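Local coordinates for protein thioesterase superfamily (Jannaschia sp., PDB 2OAF) that probably hydrolyses acyl thioesters as a HotDog-fold member of the thioesterase-like superfamily, with its natural substrate not established, at residues R41-A46 / F106-V111; D48-E53 / E146-A151. All blocks are in the same frame, centred on the assembly; numbering follows the deposited sequence.

Contact 1 (R41-A46 / F106-V111). With PO4 (phosphate ion), chain C.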
# COMPACT_ATOMS: atom_id res chain seq x y z
N ARG B 41 -1.28 -6.00 6.64
CA ARG B 41 -0.01 -5.28 6.71
C ARG B 41 0.37 -4.93 8.14
O ARG B 41 1.54 -5.05 8.53
CB ARG B 41 -0.07 -3.98 5.91
CG ARG B 41 1.19 -3.13 6.11
CD ARG B 41 1.52 -2.16 4.97
NE ARG B 41 0.46 -1.19 4.73
CZ ARG B 41 0.23 -0.12 5.47
NH1 ARG B 41 0.98 0.13 6.53
NH2 ARG B 41 -0.77 0.68 5.16
N PHE B 42 -0.61 -4.44 8.91
CA PHE B 42 -0.36 -4.10 10.31
C PHE B 42 0.02 -5.34 11.10
O PHE B 42 0.93 -5.31 11.92
CB PHE B 42 -1.59 -3.50 11.00
CG PHE B 42 -2.12 -2.23 10.37
CD1 PHE B 42 -1.28 -1.33 9.72
CD2 PHE B 42 -3.46 -1.91 10.51
CE1 PHE B 42 -1.79 -0.16 9.19
CE2 PHE B 42 -3.96 -0.73 9.98
CZ PHE B 42 -3.12 0.14 9.32
N ALA B 43 -0.69 -6.44 10.87
CA ALA B 43 -0.38 -7.68 11.61
C ALA B 43 1.03 -8.21 11.28
O ALA B 43 1.77 -8.67 12.17
CB ALA B 43 -1.45 -8.75 11.35
N LEU B 44 1.41 -8.12 10.02
CA LEU B 44 2.73 -8.54 9.58
C LEU B 44 3.83 -7.67 10.16
O LEU B 44 4.90 -8.17 10.56
CB LEU B 44 2.78 -8.61 8.05
CG LEU B 44 2.45 -9.96 7.39
CD1 LEU B 44 1.22 -10.60 8.00
CD2 LEU B 44 2.27 -9.80 5.86
N GLU B 45 3.59 -6.37 10.22
CA GLU B 45 4.50 -5.44 10.87
C GLU B 45 4.77 -5.82 12.34
O GLU B 45 5.89 -5.72 12.84
CB GLU B 45 3.94 -4.03 10.73
CG GLU B 45 4.77 -2.91 11.36
CD GLU B 45 3.98 -1.58 11.47
OE1 GLU B 45 3.20 -1.29 10.51
OE2 GLU B 45 4.16 -0.88 12.51
N ALA B 46 3.73 -6.29 13.01
CA ALA B 46 3.79 -6.78 14.37
C ALA B 46 4.70 -7.99 14.49
O ALA B 46 5.49 -8.12 15.45
CB ALA B 46 2.39 -7.13 14.85
N PHE B 106 2.21 -17.66 14.16
CA PHE B 106 2.08 -16.49 15.01
C PHE B 106 0.63 -16.12 15.10
O PHE B 106 -0.06 -16.08 14.07
CB PHE B 106 2.84 -15.31 14.42
CG PHE B 106 4.33 -15.41 14.56
CD1 PHE B 106 4.96 -14.97 15.70
CD2 PHE B 106 5.10 -15.95 13.56
CE1 PHE B 106 6.34 -15.05 15.83
CE2 PHE B 106 6.48 -16.03 13.69
CZ PHE B 106 7.09 -15.57 14.83
N ARG B 107 0.21 -15.79 16.32
CA ARG B 107 -1.03 -15.09 16.58
C ARG B 107 -0.77 -13.61 16.74
O ARG B 107 0.25 -13.21 17.31
CB ARG B 107 -1.64 -15.62 17.87
CG ARG B 107 -2.29 -16.95 17.73
CD ARG B 107 -3.71 -16.88 17.13
NE ARG B 107 -4.66 -16.43 18.13
CZ ARG B 107 -5.08 -15.18 18.29
NH1 ARG B 107 -4.69 -14.22 17.47
NH2 ARG B 107 -5.92 -14.89 19.28
N VAL B 108 -1.69 -12.80 16.22
CA VAL B 108 -1.71 -11.37 16.47
C VAL B 108 -3.16 -10.96 16.78
O VAL B 108 -4.07 -11.27 15.99
CB VAL B 108 -1.23 -10.54 15.27
CG1 VAL B 108 -1.34 -9.03 15.58
CG2 VAL B 108 0.21 -10.93 14.85
N ASP B 109 -3.37 -10.29 17.92
CA ASP B 109 -4.65 -9.67 18.25
C ASP B 109 -4.40 -8.18 18.13
O ASP B 109 -3.48 -7.62 18.78
CB ASP B 109 -5.14 -9.94 19.67
CG ASP B 109 -5.63 -11.37 19.91
OD1 ASP B 109 -5.73 -12.16 18.95
OD2 ASP B 109 -5.92 -11.69 21.09
N GLY B 110 -5.23 -7.53 17.34
CA GLY B 110 -5.16 -6.07 17.17
C GLY B 110 -6.21 -5.48 18.09
O GLY B 110 -7.39 -5.78 17.93
N VAL B 111 -5.76 -4.68 19.06
CA VAL B 111 -6.61 -4.18 20.15
C VAL B 111 -6.53 -2.68 20.24
O VAL B 111 -5.43 -2.12 20.19
CB VAL B 111 -6.13 -4.79 21.50
CG1 VAL B 111 -7.06 -4.33 22.62
CG2 VAL B 111 -6.09 -6.33 21.39
P PO4 C . -1.24 -2.59 1.37
O1 PO4 C . -1.02 -3.43 0.14
O2 PO4 C . -2.62 -2.00 1.36
O3 PO4 C . -1.14 -3.49 2.58
O4 PO4 C . -0.15 -1.54 1.46
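V108 lies against A43 and A46, where helix 39-54 rests on the inner surface of the curled antiparallel sheet. This is the HotDog arrangement, a long helix wrapped by a sheet. F106 begins the segment and shares backbone hydrogen bonds with F122 of the next strand.

R107 is turned to the sheet surface away from the helix. R107 NH1 lies 2.7 Å from D109 OD1. R107 NH2 reaches the same oxygen, D109 OD1, at 2.8 Å. Both are hydrogen bonds of one salt bridge, gripped end-on by two nitrogens, and that carboxylate oxygen sits almost in the guanidinium plane, 10° out of it. R107 NH1 also binds the G120 carbonyl, and NH2 that of Q10.

V108 is the residue that meets the helix. V108 CG1 stands anti to the backbone N (chi1 177°), which puts it 4.2 Å from A43 CB. The same V108 CG1 is 4.2 Å from A46 CB, so one methyl serves two alanines a helix turn apart. V108 CG2, on the other branch, packs 3.8 Å from A43 O. The small alanines let the backbones come close: A43 CA and V108 CA are 6.2 Å apart.

D109 returns to the far surface, where its OD2 makes a salt bridge with R12.

On the helix, R41 bends at chi3 (60°) and meets a phosphate ion, probably from the crystallisation liquor, at its guanidinium edge. R41 NE to phosphate O4 is a weak hydrogen bond of 3.3 Å, and R41 and H38 of the second subunit bind the ion too. An alanine here would lack the guanidinium, and the phosphate would probably be left to its second-subunit partners.

The chemistry divides by surface: helix and strand join through apolar groups without a hydrogen bond, while R107 and D109 pair behind the strand and R41 faces an anion at the subunit interface.

Contact 2 (D48-E53 / E146-A151)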
# COMPACT_ATOMS: atom_id res chain seq x y z
N ASP B 48 7.05 -8.88 12.28
CA ASP B 48 8.38 -8.34 12.00
C ASP B 48 9.00 -7.72 13.26
O ASP B 48 10.19 -7.93 13.53
CB ASP B 48 8.31 -7.31 10.87
CG ASP B 48 9.65 -6.66 10.60
OD1 ASP B 48 10.46 -7.24 9.85
OD2 ASP B 48 9.91 -5.60 11.17
N ALA B 49 8.20 -6.98 14.04
CA ALA B 49 8.66 -6.38 15.30
C ALA B 49 8.98 -7.44 16.37
O ALA B 49 9.84 -7.24 17.22
CB ALA B 49 7.63 -5.32 15.85
N TRP B 50 8.26 -8.56 16.33
CA TRP B 50 8.53 -9.67 17.26
C TRP B 50 9.93 -10.20 16.98
O TRP B 50 10.72 -10.39 17.88
CB TRP B 50 7.47 -10.78 17.13
CG TRP B 50 7.59 -11.87 18.14
CD1 TRP B 50 6.88 -11.99 19.32
CD2 TRP B 50 8.46 -13.01 18.08
NE1 TRP B 50 7.28 -13.14 19.99
CE2 TRP B 50 8.25 -13.77 19.26
CE3 TRP B 50 9.40 -13.47 17.16
CZ2 TRP B 50 8.94 -14.92 19.52
CZ3 TRP B 50 10.10 -14.65 17.43
CH2 TRP B 50 9.87 -15.35 18.58
N TRP B 51 10.23 -10.42 15.72
CA TRP B 51 11.57 -10.87 15.34
C TRP B 51 12.64 -9.88 15.76
O TRP B 51 13.69 -10.27 16.20
CB TRP B 51 11.66 -11.12 13.83
CG TRP B 51 10.96 -12.34 13.41
CD1 TRP B 51 9.79 -12.41 12.75
CD2 TRP B 51 11.40 -13.68 13.61
NE1 TRP B 51 9.46 -13.71 12.50
CE2 TRP B 51 10.42 -14.52 13.03
CE3 TRP B 51 12.51 -14.26 14.22
CZ2 TRP B 51 10.52 -15.92 13.03
CZ3 TRP B 51 12.61 -15.66 14.23
CH2 TRP B 51 11.61 -16.47 13.64
N SER B 52 12.40 -8.59 15.58
CA SER B 52 13.35 -7.58 16.04
C SER B 52 13.60 -7.69 17.54
O SER B 52 14.71 -7.57 18.00
CB SER B 52 12.86 -6.17 15.73
OG SER B 52 12.97 -5.93 14.35
N GLU B 53 12.53 -7.90 18.30
CA GLU B 53 12.62 -7.94 19.74
C GLU B 53 13.41 -9.16 20.23
O GLU B 53 14.24 -9.04 21.12
CB GLU B 53 11.20 -7.96 20.32
CG GLU B 53 11.13 -7.97 21.83
CD GLU B 53 11.67 -6.70 22.47
OE1 GLU B 53 11.69 -5.64 21.80
OE2 GLU B 53 12.07 -6.80 23.66
N GLU B 146 10.77 -21.02 21.32
CA GLU B 146 10.06 -21.90 22.27
C GLU B 146 9.69 -21.33 23.64
O GLU B 146 8.59 -21.60 24.14
CB GLU B 146 10.81 -23.24 22.43
CG GLU B 146 10.63 -24.09 21.19
CD GLU B 146 11.25 -25.47 21.27
OE1 GLU B 146 12.26 -25.68 21.99
OE2 GLU B 146 10.71 -26.35 20.56
N PRO B 147 10.60 -20.54 24.25
CA PRO B 147 10.23 -19.94 25.55
C PRO B 147 9.01 -19.01 25.50
O PRO B 147 8.45 -18.67 26.56
CB PRO B 147 11.48 -19.12 25.93
CG PRO B 147 12.59 -19.73 25.15
CD PRO B 147 11.96 -20.16 23.85
N HIS B 148 8.60 -18.60 24.30
CA HIS B 148 7.48 -17.68 24.17
C HIS B 148 6.17 -18.34 23.74
O HIS B 148 5.15 -17.66 23.62
CB HIS B 148 7.86 -16.54 23.23
CG HIS B 148 9.10 -15.83 23.66
ND1 HIS B 148 9.10 -14.90 24.68
CD2 HIS B 148 10.38 -15.94 23.23
CE1 HIS B 148 10.34 -14.47 24.86
NE2 HIS B 148 11.13 -15.07 23.99
N ILE B 149 6.20 -19.66 23.53
CA ILE B 149 5.01 -20.39 23.14
C ILE B 149 4.23 -20.73 24.41
O ILE B 149 4.76 -21.39 25.29
CB ILE B 149 5.33 -21.70 22.32
CG1 ILE B 149 6.12 -21.37 21.04
CG2 ILE B 149 4.04 -22.39 21.93
CD1 ILE B 149 6.69 -22.63 20.29
N PRO B 150 2.98 -20.25 24.51
CA PRO B 150 2.16 -20.56 25.67
C PRO B 150 1.79 -22.03 25.82
O PRO B 150 1.78 -22.80 24.84
CB PRO B 150 0.88 -19.75 25.46
CG PRO B 150 1.17 -18.80 24.40
CD PRO B 150 2.29 -19.34 23.58
N ALA B 151 1.46 -22.39 27.06
CA ALA B 151 0.94 -23.72 27.41
C ALA B 151 -0.22 -24.29 26.58
O ALA B 151 -1.25 -23.74 26.19
CB ALA B 151 0.57 -23.74 28.91
OXT ALA B 151 -0.09 -25.49 26.26
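W50 and H148 form an offset edge-to-face aromatic pair. The edge of the W50 six-membered ring is directed at the imidazole face. The planes stand nearly perpendicular, at 88°, and the centroids of the W50 six-membered ring and the H148 ring are 5.9 Å apart. The closest atoms are W50 CZ2 and H148 CD2, at 4.1 Å. H148 CB takes part as well, 4.2 Å from W50 CZ2. One face of the H148 ring carries its neighbour P147, whose CB lies 4.3 Å above the imidazole plane and toward the rim. W50 also leans on W51: W50 CZ3 is 4.0 Å above one face of the W51 ring, again offset to the rim.

No hydrogen bond joins the segments, and the backbones stay well apart. W50 CA and H148 CA are separated by 10.6 Å, and the side chains span this gap. The indole gets there because its CG is anti to the backbone N (chi1 -173°), which sends the ring out from the helix. H148 has its CG anti to the carbonyl carbon (chi1 -55°), which leaves its CD2 and CB against W50 CZ2.

In HotDog terms, W50 belongs to the long helix cradled by the curled sheet. H148 lies in the C-terminal tail, just past helix 139-145. It is the last residue of a short 3-10 turn, 146-148, and the hydrogen bond from I149 N to E146 O, 3.1 Å, spans this turn. Both rings touch P96 of strand 90-99, and Y54 of the same helix meets both at inclined angles. I145 packs on W50 and W51 from the end of helix 139-145.

W50 is buried, whereas H148 is partly exposed. W50 also forms an edge-to-face pair with F106 of strand 103-112.

After strand 17-21 the chain enters helix 39-54, which supplies R41-A46 to contact 1 and then D48-E53 to contact 2. It runs on through helix 59-65 and the strands 69-80 and 90-99 before F106-V111 returns to the helix and closes the loop of contact 1, with 59 residues between the segments. Contact 2 closes later, when E146-A151 comes back after 92 intervening residues. The segments alternate, so the two loops cross. Contact 1 ties the helix to strand 103-112, and contact 2 ties its later turns to the C-terminal tail. They meet through F106, where F106 CE1 is 3.7 Å from W50 CE3.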